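Local coordinates for enoyl-CoA hydratase/isomerase family protein (PDB 3OT6), which probably acts on acyl-CoA thioesters, as do other enoyl-CoA hydratases and isomerases of the crotonase-like family, at residues N27-P31 against D32-A36. Numbering follows the deposited sequence.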
ATOM      1  N   ASN A  27     -11.860   1.495   5.781  1.00 29.25           N
ATOM      2  CA  ASN A  27     -10.638   0.759   6.003  1.00 26.81           C
ATOM      3  C   ASN A  27      -9.499   1.632   6.559  1.00 26.52           C
ATOM      4  O   ASN A  27      -8.367   1.562   6.084  1.00 27.18           O
ATOM      5  CB  ASN A  27     -10.190   0.066   4.715  1.00 26.16           C
ATOM      6  CG  ASN A  27     -10.986  -1.208   4.400  1.00 25.20           C
ATOM      7  OD1 ASN A  27     -11.546  -1.838   5.281  1.00 24.03           O
ATOM      8  ND2 ASN A  27     -10.953  -1.635   3.137  1.00 25.26           N
ATOM      9  N   ALA A  28      -9.761   2.443   7.572  1.00 25.38           N
ATOM     10  CA  ALA A  28      -8.681   3.233   8.141  1.00 25.14           C
ATOM     11  C   ALA A  28      -7.513   2.335   8.565  1.00 25.62           C
ATOM     12  O   ALA A  28      -7.708   1.190   8.968  1.00 26.51           O
ATOM     13  CB  ALA A  28      -9.189   4.080   9.318  1.00 24.98           C
ATOM     14  N   ILE A  29      -6.296   2.855   8.477  1.00 25.34           N
ATOM     15  CA  ILE A  29      -5.118   2.168   8.889  1.00 24.47           C
ATOM     16  C   ILE A  29      -4.910   2.578  10.342  1.00 25.28           C
ATOM     17  O   ILE A  29      -4.481   3.691  10.638  1.00 26.43           O
ATOM     18  CB  ILE A  29      -3.903   2.539   7.989  1.00 23.75           C
ATOM     19  CG1 ILE A  29      -4.243   2.391   6.502  1.00 24.39           C
ATOM     20  CG2 ILE A  29      -2.657   1.713   8.341  1.00 22.88           C
ATOM     21  CD1 ILE A  29      -4.800   0.995   6.067  1.00 26.51           C
ATOM     22  N   SER A  30      -5.249   1.674  11.249  1.00 26.03           N
ATOM     23  CA  SER A  30      -5.110   1.910  12.686  1.00 26.59           C
ATOM     24  C   SER A  30      -3.888   1.147  13.162  1.00 26.61           C
ATOM     25  O   SER A  30      -3.293   0.415  12.373  1.00 26.27           O
ATOM     26  CB  SER A  30      -6.340   1.394  13.406  1.00 26.21           C
ATOM     27  OG  SER A  30      -6.501  -0.011  13.183  1.00 29.29           O
ATOM     28  N   PRO A  31      -3.480   1.343  14.446  1.00 26.98           N
ATOM     29  CA  PRO A  31      -2.405   0.464  15.010  1.00 25.99           C
ATOM     30  C   PRO A  31      -2.699  -1.051  14.935  1.00 25.64           C
ATOM     31  O   PRO A  31      -1.813  -1.836  14.592  1.00 26.01           O
ATOM     32  CB  PRO A  31      -2.275   0.951  16.439  1.00 25.10           C
ATOM     33  CG  PRO A  31      -2.591   2.470  16.322  1.00 25.67           C
ATOM     34  CD  PRO A  31      -3.713   2.541  15.297  1.00 25.71           C
ATOM     35  N   ASP A  32      -3.931  -1.440  15.202  1.00 25.93           N
ATOM     36  CA  ASP A  32      -4.360  -2.840  15.112  1.00 26.38           C
ATOM     37  C   ASP A  32      -4.273  -3.343  13.679  1.00 25.60           C
ATOM     38  O   ASP A  32      -3.792  -4.440  13.442  1.00 25.88           O
ATOM     39  CB  ASP A  32      -5.819  -2.954  15.566  1.00 26.74           C
ATOM     40  CG  ASP A  32      -5.998  -2.794  17.091  1.00 30.33           C
ATOM     41  OD1 ASP A  32      -5.011  -2.695  17.860  1.00 25.34           O
ATOM     42  OD2 ASP A  32      -7.195  -2.748  17.511  1.00 37.53           O
ATOM     43  N   VAL A  33      -4.700  -2.521  12.712  1.00 24.62           N
ATOM     44  CA  VAL A  33      -4.583  -2.896  11.306  1.00 22.93           C
ATOM     45  C   VAL A  33      -3.164  -3.249  10.937  1.00 22.84           C
ATOM     46  O   VAL A  33      -2.954  -4.245  10.284  1.00 23.87           O
ATOM     47  CB  VAL A  33      -5.186  -1.865  10.363  1.00 22.86           C
ATOM     48  CG1 VAL A  33      -4.796  -2.142   8.943  1.00 21.09           C
ATOM     49  CG2 VAL A  33      -6.724  -1.898  10.478  1.00 22.39           C
ATOM     50  N   ILE A  34      -2.185  -2.510  11.426  1.00 21.98           N
ATOM     51  CA  ILE A  34      -0.803  -2.759  11.044  1.00 22.78           C
ATOM     52  C   ILE A  34      -0.269  -4.055  11.668  1.00 24.26           C
ATOM     53  O   ILE A  34       0.474  -4.801  11.034  1.00 23.38           O
ATOM     54  CB  ILE A  34       0.088  -1.543  11.389  1.00 22.36           C
ATOM     55  CG1 ILE A  34      -0.376  -0.341  10.544  1.00 21.76           C
ATOM     56  CG2 ILE A  34       1.564  -1.866  11.165  1.00 18.41           C
ATOM     57  CD1 ILE A  34       0.173   0.950  11.004  1.00 22.21           C
ATOM     58  N   ILE A  35      -0.649  -4.288  12.928  1.00 25.56           N
ATOM     59  CA  ILE A  35      -0.337  -5.501  13.617  1.00 26.38           C
ATOM     60  C   ILE A  35      -0.978  -6.699  12.864  1.00 27.29           C
ATOM     61  O   ILE A  35      -0.322  -7.720  12.592  1.00 27.90           O
ATOM     62  CB  ILE A  35      -0.827  -5.448  15.040  1.00 26.57           C
ATOM     63  CG1 ILE A  35       0.026  -4.444  15.847  1.00 25.86           C
ATOM     64  CG2 ILE A  35      -0.659  -6.831  15.646  1.00 26.13           C
ATOM     65  CD1 ILE A  35      -0.501  -4.159  17.213  1.00 22.14           C
ATOM     66  N   ALA A  36      -2.239  -6.562  12.499  1.00 26.62           N
ATOM     67  CA  ALA A  36      -2.894  -7.604  11.726  1.00 26.21           C
ATOM     68  C   ALA A  36      -2.092  -7.846  10.486  1.00 26.74           C
ATOM     69  O   ALA A  36      -1.824  -9.002  10.193  1.00 28.07           O
ATOM     70  CB  ALA A  36      -4.343  -7.228  11.382  1.00 25.27           C
TER
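Ser30 sits at the N-cap of helix 31-46, just before Pro31, and its OG accepts the N-H of Val33, the N3 residue, at 3.1 Å; at 162° the bond is nearly straight. A chi1 of 60° brings the hydroxyl back over the first helical turn, within reach of Val33 N. Val33 can be followed outward from CB, which sits 3.6 Å from both Ser30 O and Ser30 OG. Its chi1 of 168° sets CG1 anti to the backbone N and leaves CG2 against the cap, where Val33 CG2 lies 3.3 Å from Ser30 OG and 3.6 Å from Ala28 O. CG1 reaches instead toward Ile29 CD1, a looser apolar approach of 4.3 Å. Ile29 also meets Ile34, the two side chains crossing at about a right angle with Ile29 CG2 3.8 Å from Ile34 CG1. Regular helical bonding starts here with two i to i-4 bonds, Ile34 N to Ser30 O at 3.3 Å and Ile35 N to Pro31 O at 3.2 Å. The preceding loop is tied down by Asn23, whose ND2 bonds to Ala28 O. Val33 faces Leu7 of helix 4-7 and Leu21 of strand 16-21, while Pro31 and Ile34 rest on Leu79 and Gln82 of helix 73-91. The capped start thus opens the helix of a beta-alpha-beta crossover from strand 16-21 to its parallel neighbour 50-54.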